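Local coordinates for protein argonaute (Aquifex aeolicus, PDB 1YVU) that uses short single-stranded DNA guides to recognise complementary RNA targets and cleaves them with a metal-dependent PIWI nuclease domain, at residues D66-L70 and E79-V83; T108-F114 and R293-L298; F161-P165 and P257-Y261; N179-I183 and R195-V199; N514-F518 and I685-L690. One frame throughout, in Å; residues are numbered along the deposited sequence.

Contact 1 (D66-L70 and E79-V83)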
# COMPACT_ATOMS: atom_id res chain seq x y z
N ASP A 66 12.37 -40.05 -15.20
CA ASP A 66 11.34 -39.03 -15.53
C ASP A 66 10.77 -39.11 -16.95
O ASP A 66 11.51 -39.04 -17.95
CB ASP A 66 11.83 -37.59 -15.22
CG ASP A 66 12.83 -37.04 -16.26
OD1 ASP A 66 13.99 -37.53 -16.31
OD2 ASP A 66 12.45 -36.13 -17.04
N THR A 67 9.46 -39.27 -17.05
CA THR A 67 8.81 -39.34 -18.35
C THR A 67 7.84 -38.17 -18.41
O THR A 67 8.18 -37.10 -18.93
CB THR A 67 8.09 -40.72 -18.56
OG1 THR A 67 8.85 -41.76 -17.95
CG2 THR A 67 7.97 -41.05 -20.06
N LEU A 68 6.65 -38.37 -17.83
CA LEU A 68 5.57 -37.38 -17.80
C LEU A 68 5.22 -36.89 -16.41
O LEU A 68 5.34 -37.63 -15.42
CB LEU A 68 4.30 -37.95 -18.44
CG LEU A 68 4.39 -38.38 -19.90
CD1 LEU A 68 4.13 -39.86 -20.01
CD2 LEU A 68 3.40 -37.60 -20.69
N TYR A 69 4.79 -35.64 -16.35
CA TYR A 69 4.39 -34.99 -15.12
C TYR A 69 2.92 -34.63 -15.19
O TYR A 69 2.51 -33.84 -16.04
CB TYR A 69 5.24 -33.75 -14.89
CG TYR A 69 6.45 -34.01 -14.04
CD1 TYR A 69 7.46 -34.89 -14.48
CD2 TYR A 69 6.55 -33.47 -12.75
CE1 TYR A 69 8.57 -35.22 -13.65
CE2 TYR A 69 7.65 -33.79 -11.90
CZ TYR A 69 8.65 -34.67 -12.36
OH TYR A 69 9.72 -35.01 -11.57
N LEU A 70 2.15 -35.25 -14.30
CA LEU A 70 0.70 -35.06 -14.25
C LEU A 70 0.29 -34.23 -13.04
O LEU A 70 -0.33 -34.74 -12.09
CB LEU A 70 -0.01 -36.44 -14.29
CG LEU A 70 0.37 -37.53 -15.33
CD1 LEU A 70 -0.09 -38.90 -14.84
CD2 LEU A 70 -0.17 -37.25 -16.74
N GLU A 79 -2.71 -31.31 -15.78
CA GLU A 79 -1.70 -30.82 -16.73
C GLU A 79 -0.55 -31.79 -16.94
O GLU A 79 0.06 -32.25 -15.99
CB GLU A 79 -1.12 -29.48 -16.26
CG GLU A 79 -2.09 -28.28 -16.29
CD GLU A 79 -2.62 -27.88 -14.91
OE1 GLU A 79 -1.91 -28.10 -13.89
OE2 GLU A 79 -3.74 -27.33 -14.84
N LEU A 80 -0.27 -32.10 -18.20
CA LEU A 80 0.82 -33.00 -18.54
C LEU A 80 1.95 -32.25 -19.24
O LEU A 80 1.73 -31.27 -19.96
CB LEU A 80 0.35 -34.26 -19.29
CG LEU A 80 0.40 -34.54 -20.80
CD1 LEU A 80 0.36 -36.01 -21.04
CD2 LEU A 80 -0.74 -33.90 -21.53
N LYS A 81 3.17 -32.65 -18.88
CA LYS A 81 4.38 -32.06 -19.42
C LYS A 81 5.50 -33.07 -19.44
O LYS A 81 5.63 -33.87 -18.50
CB LYS A 81 4.79 -30.81 -18.64
CG LYS A 81 4.34 -30.79 -17.23
CD LYS A 81 4.59 -29.50 -16.61
CE LYS A 81 4.76 -29.80 -15.17
NZ LYS A 81 6.02 -30.60 -15.01
N ARG A 82 6.28 -33.05 -20.53
CA ARG A 82 7.40 -33.98 -20.74
C ARG A 82 8.71 -33.29 -21.19
O ARG A 82 8.92 -32.16 -20.79
CB ARG A 82 6.97 -35.14 -21.68
CG ARG A 82 5.92 -34.80 -22.77
CD ARG A 82 5.38 -36.06 -23.50
NE ARG A 82 3.90 -36.09 -23.56
CZ ARG A 82 3.18 -36.60 -24.56
NH1 ARG A 82 3.76 -37.15 -25.62
NH2 ARG A 82 1.85 -36.53 -24.52
N VAL A 83 9.54 -33.95 -22.02
CA VAL A 83 10.85 -33.52 -22.59
C VAL A 83 12.04 -33.78 -21.66
O VAL A 83 11.85 -34.17 -20.49
CB VAL A 83 10.92 -32.00 -23.15
CG1 VAL A 83 12.22 -31.74 -24.00
CG2 VAL A 83 9.71 -31.68 -24.03
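D66 approaches the partner segment with its carboxylate, OD2 lying 4.0 Å from V83 O, while the chain is still a loop. T67 turns its side chain away and offers its backbone instead, with O 3.6 Å from CB of R82. At L68 the chain draws level with R82 (CA–CA 4.9 Å). The isobutyl group of L68 reaches across so that CD2 lies 3.4 Å from L80 CD1 and 3.3 Å from R82 NE, and L68 CA makes a CA-H...O contact of 3.6 Å with K81 O. Y69 and K81 exchange two backbone hydrogen bonds, Y69 N to K81 O at 2.9 Å and K81 N to Y69 O at 3.1 Å, both somewhat bent. The same carbonyl, Y69 O, also receives a CA-H...O contact from L80 CA at 3.1 Å. On the face shared by Y69 and K81, Y69 CB lies 3.2 Å from K81 NZ, and helix 32-46 covers both side chains. L70, on the other face with L80, brings CD2 to 4.0 Å from L80 CB. The two segments belong to the beta hairpin of strands 69-72 and 78-82 in the N-terminal domain, whose sheet strand 25-26 extends beyond 78-82. The hairpin is thus two-faced, Y69 and K81 buried beneath the helix and the leucines forming a thin, more exposed apolar patch.

Contact 2 (T108-F114 and R293-L298); sequences TKVKDKF and RYVKAL
Two helices pack side by side, the start of helix 110-126 in linker L1 against the C-terminal part of helix 280-299 in linker L2. Their short axes run at 140°, closer to antiparallel than to perpendicular, and approach to 10.3 Å. K109, with positive phi (45°), separates the first helix from helix 94-107 and occupies its N-cap position. The register sets T108 opposite A297 and V110 opposite Y294, each with CA atoms 6.5 Å apart. V110 (p) is the central apolar contact: CG2 lies 3.4 Å from R293 O and 3.9 Å from A297 CB, and CG1 3.7 Å from Y294 CD2. The contact thus joins the two linkers of the PAZ lobe, which flank the PAZ domain in sequence. T108 CG2 sits 3.7 Å from A297 CB. R293 (m, then extended) lays one guanidinium face over the ring edge of F114 (t), NE to CD1 4.0 Å, and its NH2 hydrogen-bonds Y289 OH. Y294 (m) sets OH 3.7 Å from K111 CG and hydrogen-bonds E143 OE2.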
# COMPACT_ATOMS: atom_id res chain seq x y z
N THR A 108 16.30 -26.19 1.11
CA THR A 108 17.44 -26.20 2.04
C THR A 108 16.94 -25.82 3.43
O THR A 108 17.72 -25.72 4.38
CB THR A 108 18.56 -25.22 1.61
OG1 THR A 108 18.67 -25.25 0.19
CG2 THR A 108 19.91 -25.67 2.15
N LYS A 109 15.63 -25.54 3.52
CA LYS A 109 14.91 -25.18 4.75
C LYS A 109 15.57 -24.14 5.67
O LYS A 109 15.29 -24.09 6.87
CB LYS A 109 14.54 -26.45 5.53
CG LYS A 109 13.62 -27.39 4.76
CD LYS A 109 13.56 -28.77 5.37
CE LYS A 109 13.00 -29.75 4.37
NZ LYS A 109 12.95 -31.11 4.97
N VAL A 110 16.39 -23.28 5.07
CA VAL A 110 17.15 -22.24 5.76
C VAL A 110 16.33 -21.09 6.35
O VAL A 110 16.71 -20.49 7.36
CB VAL A 110 18.31 -21.75 4.86
CG1 VAL A 110 17.76 -21.11 3.60
CG2 VAL A 110 19.30 -20.87 5.64
N LYS A 111 15.16 -20.84 5.76
CA LYS A 111 14.27 -19.81 6.26
C LYS A 111 13.50 -20.43 7.45
O LYS A 111 13.12 -19.74 8.39
CB LYS A 111 13.32 -19.34 5.16
CG LYS A 111 12.88 -17.89 5.35
CD LYS A 111 11.60 -17.51 4.59
CE LYS A 111 11.79 -17.47 3.08
NZ LYS A 111 10.93 -16.41 2.54
N ASP A 112 13.37 -21.75 7.43
CA ASP A 112 12.71 -22.48 8.49
C ASP A 112 13.65 -22.64 9.69
O ASP A 112 13.19 -22.63 10.83
CB ASP A 112 12.26 -23.85 8.01
CG ASP A 112 11.36 -23.77 6.81
OD1 ASP A 112 10.50 -22.86 6.76
OD2 ASP A 112 11.52 -24.62 5.90
N LYS A 113 14.95 -22.77 9.43
CA LYS A 113 15.94 -22.88 10.50
C LYS A 113 16.01 -21.52 11.20
O LYS A 113 16.07 -21.47 12.43
CB LYS A 113 17.35 -23.26 10.00
CG LYS A 113 18.24 -23.93 11.11
CD LYS A 113 19.75 -23.75 10.88
CE LYS A 113 20.60 -24.32 12.03
NZ LYS A 113 22.06 -23.97 11.86
N PHE A 114 15.90 -20.45 10.42
CA PHE A 114 15.94 -19.09 10.95
C PHE A 114 14.74 -18.78 11.82
O PHE A 114 14.90 -18.30 12.94
CB PHE A 114 16.03 -18.05 9.84
CG PHE A 114 16.23 -16.64 10.36
CD1 PHE A 114 17.44 -16.29 11.01
CD2 PHE A 114 15.18 -15.69 10.29
CE1 PHE A 114 17.61 -15.00 11.60
CE2 PHE A 114 15.34 -14.39 10.87
CZ PHE A 114 16.56 -14.05 11.53
N ARG A 293 23.42 -16.94 6.74
CA ARG A 293 22.86 -18.31 6.77
C ARG A 293 22.47 -18.85 5.40
O ARG A 293 22.58 -20.07 5.16
CB ARG A 293 21.68 -18.41 7.72
CG ARG A 293 22.05 -18.30 9.19
CD ARG A 293 20.80 -18.34 10.03
NE ARG A 293 21.04 -18.09 11.45
CZ ARG A 293 20.56 -18.84 12.43
NH1 ARG A 293 19.81 -19.91 12.16
NH2 ARG A 293 20.78 -18.50 13.70
N TYR A 294 22.02 -17.95 4.53
CA TYR A 294 21.65 -18.29 3.16
C TYR A 294 22.91 -18.67 2.40
O TYR A 294 22.91 -19.65 1.66
CB TYR A 294 20.99 -17.09 2.42
CG TYR A 294 19.54 -16.77 2.74
CD1 TYR A 294 18.92 -15.65 2.17
CD2 TYR A 294 18.80 -17.56 3.64
CE1 TYR A 294 17.57 -15.33 2.51
CE2 TYR A 294 17.45 -17.26 3.97
CZ TYR A 294 16.85 -16.15 3.41
OH TYR A 294 15.57 -15.89 3.78
N VAL A 295 24.00 -17.95 2.67
CA VAL A 295 25.27 -18.19 2.00
C VAL A 295 25.92 -19.51 2.40
O VAL A 295 26.64 -20.08 1.59
CB VAL A 295 26.29 -17.02 2.15
CG1 VAL A 295 27.29 -17.05 0.98
CG2 VAL A 295 25.59 -15.68 2.13
N LYS A 296 25.63 -20.02 3.61
CA LYS A 296 26.19 -21.31 4.07
C LYS A 296 25.44 -22.40 3.30
O LYS A 296 26.02 -23.29 2.64
CB LYS A 296 25.87 -21.58 5.55
CG LYS A 296 26.85 -21.10 6.60
CD LYS A 296 26.62 -21.90 7.91
CE LYS A 296 27.61 -21.50 8.99
NZ LYS A 296 27.85 -22.58 9.99
N ALA A 297 24.13 -22.21 3.35
CA ALA A 297 23.14 -23.08 2.77
C ALA A 297 23.15 -23.17 1.27
O ALA A 297 22.69 -24.18 0.73
CB ALA A 297 21.79 -22.62 3.24
N LEU A 298 23.63 -22.11 0.61
CA LEU A 298 23.61 -22.04 -0.86
C LEU A 298 24.90 -21.89 -1.70
O LEU A 298 24.85 -22.02 -2.94
CB LEU A 298 22.55 -21.02 -1.30
CG LEU A 298 21.12 -20.92 -0.74
CD1 LEU A 298 20.32 -20.02 -1.62
CD2 LEU A 298 20.40 -22.25 -0.66

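Contact 3 (F161-P165 and P257-Y261)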
# COMPACT_ATOMS: atom_id res chain seq x y z
N PHE A 161 7.33 -7.88 10.76
CA PHE A 161 6.65 -8.62 11.84
C PHE A 161 5.15 -8.67 11.66
O PHE A 161 4.47 -7.66 11.73
CB PHE A 161 6.98 -8.07 13.23
CG PHE A 161 8.39 -8.34 13.66
CD1 PHE A 161 9.39 -7.38 13.45
CD2 PHE A 161 8.74 -9.58 14.23
CE1 PHE A 161 10.74 -7.65 13.79
CE2 PHE A 161 10.09 -9.86 14.58
CZ PHE A 161 11.09 -8.89 14.35
N ARG A 162 4.66 -9.88 11.45
CA ARG A 162 3.25 -10.16 11.24
C ARG A 162 2.61 -10.30 12.61
O ARG A 162 3.03 -11.15 13.41
CB ARG A 162 3.10 -11.47 10.43
CG ARG A 162 1.72 -11.74 9.89
CD ARG A 162 1.32 -10.70 8.86
NE ARG A 162 1.70 -11.04 7.49
CZ ARG A 162 1.57 -10.22 6.44
NH1 ARG A 162 1.08 -8.99 6.59
NH2 ARG A 162 1.89 -10.66 5.23
N ILE A 163 1.64 -9.43 12.90
CA ILE A 163 0.94 -9.45 14.20
C ILE A 163 -0.17 -10.47 14.11
O ILE A 163 -1.08 -10.35 13.29
CB ILE A 163 0.38 -8.04 14.59
CG1 ILE A 163 1.43 -6.94 14.33
CG2 ILE A 163 0.02 -8.02 16.07
CD1 ILE A 163 0.89 -5.50 14.41
N GLN A 164 -0.08 -11.51 14.93
CA GLN A 164 -1.05 -12.59 14.91
C GLN A 164 -1.40 -13.09 16.30
O GLN A 164 -0.53 -13.10 17.16
CB GLN A 164 -0.48 -13.77 14.10
CG GLN A 164 -0.71 -13.68 12.59
CD GLN A 164 -0.10 -14.82 11.83
OE1 GLN A 164 0.15 -15.90 12.37
NE2 GLN A 164 0.14 -14.60 10.56
N PRO A 165 -2.68 -13.47 16.56
CA PRO A 165 -3.12 -13.99 17.86
C PRO A 165 -2.76 -15.48 18.00
O PRO A 165 -2.61 -16.18 16.99
CB PRO A 165 -4.64 -13.84 17.81
CG PRO A 165 -4.86 -12.78 16.81
CD PRO A 165 -3.87 -13.15 15.75
N PRO A 257 -5.64 -14.80 12.26
CA PRO A 257 -5.90 -13.40 11.89
C PRO A 257 -4.66 -12.56 11.87
O PRO A 257 -3.70 -12.85 12.57
CB PRO A 257 -6.83 -12.92 12.99
CG PRO A 257 -7.61 -14.14 13.29
CD PRO A 257 -6.55 -15.20 13.36
N VAL A 258 -4.69 -11.53 11.04
CA VAL A 258 -3.58 -10.59 10.89
C VAL A 258 -4.07 -9.22 11.42
O VAL A 258 -5.09 -8.69 10.94
CB VAL A 258 -3.10 -10.56 9.40
CG1 VAL A 258 -2.10 -9.46 9.17
CG2 VAL A 258 -2.46 -11.90 9.03
N LEU A 259 -3.37 -8.68 12.43
CA LEU A 259 -3.75 -7.42 13.09
C LEU A 259 -2.89 -6.20 12.79
O LEU A 259 -1.68 -6.34 12.57
CB LEU A 259 -3.75 -7.62 14.61
CG LEU A 259 -4.33 -8.90 15.22
CD1 LEU A 259 -4.02 -8.94 16.71
CD2 LEU A 259 -5.84 -9.00 14.95
N THR A 260 -3.53 -5.02 12.83
CA THR A 260 -2.90 -3.67 12.62
C THR A 260 -3.46 -2.74 13.73
O THR A 260 -4.28 -3.19 14.53
CB THR A 260 -3.21 -3.05 11.18
OG1 THR A 260 -2.86 -3.99 10.17
CG2 THR A 260 -2.37 -1.76 10.92
N TYR A 261 -3.05 -1.46 13.71
CA TYR A 261 -3.37 -0.34 14.64
C TYR A 261 -2.19 -0.08 15.57
O TYR A 261 -1.20 0.52 15.19
CB TYR A 261 -4.63 -0.55 15.53
CG TYR A 261 -5.98 -0.27 14.90
CD1 TYR A 261 -7.10 -1.06 15.26
CD2 TYR A 261 -6.18 0.81 14.01
CE1 TYR A 261 -8.40 -0.76 14.74
CE2 TYR A 261 -7.48 1.12 13.48
CZ TYR A 261 -8.59 0.33 13.85
OH TYR A 261 -9.86 0.63 13.39
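I163, in the m,t rotamer, points at segment 257-261 and rests CG2 4.1 Å from CB of L259, itself m,t. The backbone fixes this pairing: L259 N donates a nearly straight hydrogen bond to I163 O at 3.0 Å, and V258 CA adds a CA-H...O contact of 3.5 Å to I163 O. R162 begins t and then folds through two p torsions, so that its CD meets CG1 of V258 (t) at 3.7 Å while the guanidinium forms a salt bridge with E140. Q164 is m,t; its CG lies 3.1 Å from P257 O, and its NE2 is 4.0 Å from V258 CG2. Both prolines have C-gamma exo rings: P165 CD approaches P257 CB at 4.1 Å, and P165 CG meets L259 CD1 at 3.9 Å. R162 and Q164 make backbone hydrogen bonds with strand 134-147. The arrangement is that of a domain junction, where the end of linker L1 and the segment leaving the PAZ sheet meet obliquely before the second diverges.

Contact 4 (N179-I183 and R195-V199); sequences NPKRI and RVQDV
Two arginines of like charge stand side by side, R182 NH1 3.5 Å from R195 NH1, each lying at the edge of the other's guanidinium. Both side chains start in m and then extend. A type II beta turn from P180 to I183, with R182 at positive phi (79°), lies against the extended segment 195-199. CA atoms pair K181 with V196 (5.1 Å) and R182 with R195 (5.0 Å). V196 N donates to I183 O at 3.0 Å, and R182 N gives a weak, straight bond to V196 O at 3.4 Å; R195 CA adds a CA-H...O contact of 3.5 Å to I183 O. V196 (t) points at the turn, with CB 3.4 Å from P180 O and CG2 4.4 Å from I183 CB. K181, m and then extended, places NZ in a long salt bridge, 3.9 Å from D198 OD1, and one water links K181 NZ (3.2 Å, weak) to Q197 O (2.7 Å). Q197 and D198 form a classic beta bulge, both facing V243. The R195 side chain comes within about 9 Å of the calcium ion, so this part of PAZ lies near the PIWI metal site. Strand 194-201 is flanked in its antiparallel sheet by 240-244, whose V242 touches V196, and by 184-187, into which the turn leads from helix 169-175.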
# COMPACT_ATOMS: atom_id res chain seq x y z
N ASN A 179 -17.80 -9.66 14.28
CA ASN A 179 -17.86 -9.43 12.81
C ASN A 179 -16.69 -9.95 11.96
O ASN A 179 -15.67 -9.27 11.79
CB ASN A 179 -18.12 -7.96 12.54
CG ASN A 179 -19.27 -7.44 13.37
OD1 ASN A 179 -20.42 -7.79 13.13
ND2 ASN A 179 -18.95 -6.66 14.40
N PRO A 180 -16.87 -11.15 11.34
CA PRO A 180 -15.87 -11.82 10.50
C PRO A 180 -15.39 -11.19 9.19
O PRO A 180 -14.22 -11.33 8.84
CB PRO A 180 -16.52 -13.19 10.26
CG PRO A 180 -17.98 -12.85 10.15
CD PRO A 180 -18.16 -11.87 11.28
N LYS A 181 -16.27 -10.48 8.49
CA LYS A 181 -15.92 -9.88 7.20
C LYS A 181 -14.94 -8.73 7.27
O LYS A 181 -14.97 -7.93 8.21
CB LYS A 181 -17.18 -9.50 6.43
CG LYS A 181 -17.94 -10.75 6.05
CD LYS A 181 -19.29 -10.49 5.48
CE LYS A 181 -19.98 -11.81 5.20
NZ LYS A 181 -20.97 -11.72 4.10
N ARG A 182 -14.04 -8.73 6.27
CA ARG A 182 -12.95 -7.77 6.09
C ARG A 182 -11.77 -8.06 7.01
O ARG A 182 -10.87 -7.22 7.18
CB ARG A 182 -13.38 -6.30 6.30
CG ARG A 182 -14.30 -5.75 5.24
CD ARG A 182 -14.76 -4.35 5.59
NE ARG A 182 -15.79 -3.89 4.66
CZ ARG A 182 -15.56 -3.43 3.43
NH1 ARG A 182 -14.32 -3.34 2.93
NH2 ARG A 182 -16.59 -3.06 2.69
N ILE A 183 -11.77 -9.24 7.61
CA ILE A 183 -10.68 -9.60 8.50
C ILE A 183 -9.61 -10.31 7.71
O ILE A 183 -9.86 -11.31 7.06
CB ILE A 183 -11.17 -10.43 9.72
CG1 ILE A 183 -11.97 -9.50 10.65
CG2 ILE A 183 -10.00 -11.06 10.48
CD1 ILE A 183 -12.56 -10.17 11.87
N ARG A 195 -8.68 -11.29 2.76
CA ARG A 195 -9.80 -10.83 3.60
C ARG A 195 -10.95 -11.80 3.52
O ARG A 195 -11.30 -12.24 2.43
CB ARG A 195 -10.30 -9.44 3.20
CG ARG A 195 -9.36 -8.28 3.44
CD ARG A 195 -10.14 -6.98 3.50
NE ARG A 195 -9.27 -5.80 3.46
CZ ARG A 195 -9.67 -4.58 3.10
NH1 ARG A 195 -10.94 -4.34 2.75
NH2 ARG A 195 -8.79 -3.59 3.04
N VAL A 196 -11.59 -12.05 4.66
CA VAL A 196 -12.72 -12.98 4.74
C VAL A 196 -13.95 -12.49 3.99
O VAL A 196 -14.39 -11.34 4.17
CB VAL A 196 -13.11 -13.28 6.23
CG1 VAL A 196 -14.23 -14.28 6.30
CG2 VAL A 196 -11.93 -13.84 6.98
N GLN A 197 -14.48 -13.36 3.13
CA GLN A 197 -15.66 -13.07 2.33
C GLN A 197 -16.91 -13.80 2.85
O GLN A 197 -17.94 -13.16 3.12
CB GLN A 197 -15.41 -13.41 0.85
CG GLN A 197 -16.56 -12.97 -0.07
CD GLN A 197 -16.32 -13.21 -1.55
OE1 GLN A 197 -15.26 -13.68 -2.00
NE2 GLN A 197 -17.34 -12.87 -2.33
N ASP A 198 -16.81 -15.13 2.96
CA ASP A 198 -17.90 -16.02 3.41
C ASP A 198 -17.46 -17.09 4.41
O ASP A 198 -16.38 -17.68 4.26
CB ASP A 198 -18.55 -16.73 2.21
CG ASP A 198 -19.91 -16.15 1.81
OD1 ASP A 198 -20.25 -15.00 2.19
OD2 ASP A 198 -20.64 -16.86 1.09
N VAL A 199 -18.30 -17.33 5.41
CA VAL A 199 -18.07 -18.35 6.44
C VAL A 199 -19.30 -19.26 6.48
O VAL A 199 -20.45 -18.78 6.45
CB VAL A 199 -17.81 -17.75 7.87
CG1 VAL A 199 -17.73 -18.85 8.93
CG2 VAL A 199 -16.50 -17.01 7.92
O HOH W 1 -18.49 -10.57 2.50

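Contact 5 (N514-F518 and I685-L690); sequences NAVAF and ITKLML
V516 is the bump at the centre of this buried strand-to-helix contact, fitting between T686, M689 and L690. Segment 515-518 is extended and 685-690 helical; their axes approach to 7.7 Å at 146°, and V516 and T686 have the nearest CA atoms, 5.6 Å apart. Alternation sends N514, V516 and F518 toward the helix, A515 and A517 away. V516 (t) sets CG1 3.8 Å from CB of M689, a selenomethionine, and CG2 3.7 Å from CD2 of L690 (m,t). L690 CD2 in turn fills the space beside A515 CA (3.9 Å) and N514 ND2 (4.0 Å). At the other end F518 (t) lies against T686 (p) and I685: CB is 3.6 Å from T686 CG2, CE2 3.4 Å from I685 CD1, and I685 CG2 covers one ring face. T686 OG1 hydrogen-bonds S504 OG, about 4 Å separating the side chains of T686 and D502, a calcium ligand with D683. Helix 682-690 thus packs on the RNase H-fold sheet, where strand 515-522 runs between 497-505 and 528-536.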
# COMPACT_ATOMS: atom_id res chain seq x y z
N ASN A 514 -18.88 -3.88 -7.44
CA ASN A 514 -18.80 -2.44 -7.24
C ASN A 514 -17.35 -1.96 -7.42
O ASN A 514 -16.40 -2.73 -7.19
CB ASN A 514 -19.38 -2.06 -5.87
CG ASN A 514 -19.63 -0.54 -5.72
OD1 ASN A 514 -19.65 0.22 -6.70
ND2 ASN A 514 -19.84 -0.11 -4.47
N ALA A 515 -17.23 -0.71 -7.87
CA ALA A 515 -15.96 -0.01 -8.12
C ALA A 515 -16.12 1.49 -7.98
O ALA A 515 -17.13 2.07 -8.36
CB ALA A 515 -15.43 -0.33 -9.53
N VAL A 516 -15.09 2.12 -7.43
CA VAL A 516 -15.04 3.56 -7.23
C VAL A 516 -13.70 4.05 -7.81
O VAL A 516 -12.65 3.44 -7.55
CB VAL A 516 -15.10 3.94 -5.70
CG1 VAL A 516 -14.96 5.44 -5.51
CG2 VAL A 516 -16.41 3.46 -5.06
N ALA A 517 -13.76 5.16 -8.56
CA ALA A 517 -12.58 5.79 -9.16
C ALA A 517 -12.42 7.20 -8.63
O ALA A 517 -13.38 7.98 -8.64
CB ALA A 517 -12.69 5.86 -10.69
N PHE A 518 -11.21 7.52 -8.17
CA PHE A 518 -10.94 8.86 -7.69
C PHE A 518 -9.76 9.53 -8.42
O PHE A 518 -8.58 9.29 -8.10
CB PHE A 518 -10.77 8.91 -6.17
CG PHE A 518 -10.67 10.33 -5.60
CD1 PHE A 518 -11.53 11.36 -6.04
CD2 PHE A 518 -9.71 10.63 -4.61
CE1 PHE A 518 -11.46 12.66 -5.53
CE2 PHE A 518 -9.62 11.94 -4.08
CZ PHE A 518 -10.52 12.95 -4.56
N ILE A 685 -9.80 7.18 0.26
CA ILE A 685 -11.09 7.76 -0.17
C ILE A 685 -11.95 6.77 -1.02
O ILE A 685 -13.15 6.66 -0.82
CB ILE A 685 -10.86 9.14 -0.92
CG1 ILE A 685 -10.23 10.16 0.02
CG2 ILE A 685 -12.16 9.74 -1.42
CD1 ILE A 685 -9.74 11.38 -0.68
N THR A 686 -11.32 6.03 -1.93
CA THR A 686 -12.00 5.06 -2.78
C THR A 686 -12.54 3.88 -1.97
O THR A 686 -13.69 3.50 -2.12
CB THR A 686 -11.07 4.51 -3.87
OG1 THR A 686 -9.96 3.86 -3.27
CG2 THR A 686 -10.59 5.61 -4.76
N LYS A 687 -11.72 3.35 -1.06
CA LYS A 687 -12.12 2.22 -0.22
C LYS A 687 -13.22 2.58 0.76
O LYS A 687 -13.90 1.72 1.29
CB LYS A 687 -10.91 1.67 0.54
CG LYS A 687 -10.00 0.81 -0.30
CD LYS A 687 -8.70 0.47 0.40
CE LYS A 687 -7.88 -0.52 -0.43
NZ LYS A 687 -6.53 -0.89 0.16
N LEU A 688 -13.41 3.88 0.95
CA LEU A 688 -14.40 4.42 1.87
C LEU A 688 -15.76 4.56 1.18
O LEU A 688 -16.83 4.27 1.76
CB LEU A 688 -13.91 5.79 2.36
CG LEU A 688 -14.67 6.56 3.44
CD1 LEU A 688 -14.47 5.95 4.81
CD2 LEU A 688 -14.20 7.96 3.44
N MSE A 689 -15.71 4.99 -0.08
CA MSE A 689 -16.90 5.19 -0.89
C MSE A 689 -17.50 3.86 -1.30
O MSE A 689 -18.71 3.77 -1.49
CB MSE A 689 -16.58 6.08 -2.09
CG MSE A 689 -16.08 7.49 -1.76
SE MSE A 689 -17.04 8.45 -0.35
CE MSE A 689 -15.63 9.64 0.26
N LEU A 690 -16.65 2.83 -1.41
CA LEU A 690 -17.04 1.43 -1.73
C LEU A 690 -17.96 0.84 -0.63
O LEU A 690 -18.92 0.11 -0.92
CB LEU A 690 -15.79 0.54 -1.84
CG LEU A 690 -14.95 0.38 -3.12
CD1 LEU A 690 -13.78 -0.57 -2.84
CD2 LEU A 690 -15.81 -0.13 -4.26

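Overall arrangement
Contact 5 is the buried one, almost wholly side-chain packing of a helix on the central PIWI sheet, whereas contacts 1 and 4 lie at the surface and include backbone bonds, contact 4 adding charge and water. Contacts 2, 3 and 5 join segments distant in sequence; 2 and 3 are partly buried, contact 2 uniting linkers L1 and L2 through helices, contact 3 tying L1 to PAZ with a single backbone bond. Contacts 3 and 4 both involve the PAZ sheet, through strands 255-257 and 194-201, their nearest atoms about 4 Å apart. Contacts 4 and 5 approach to about 5 Å near the metal site, while contact 1 stands remote.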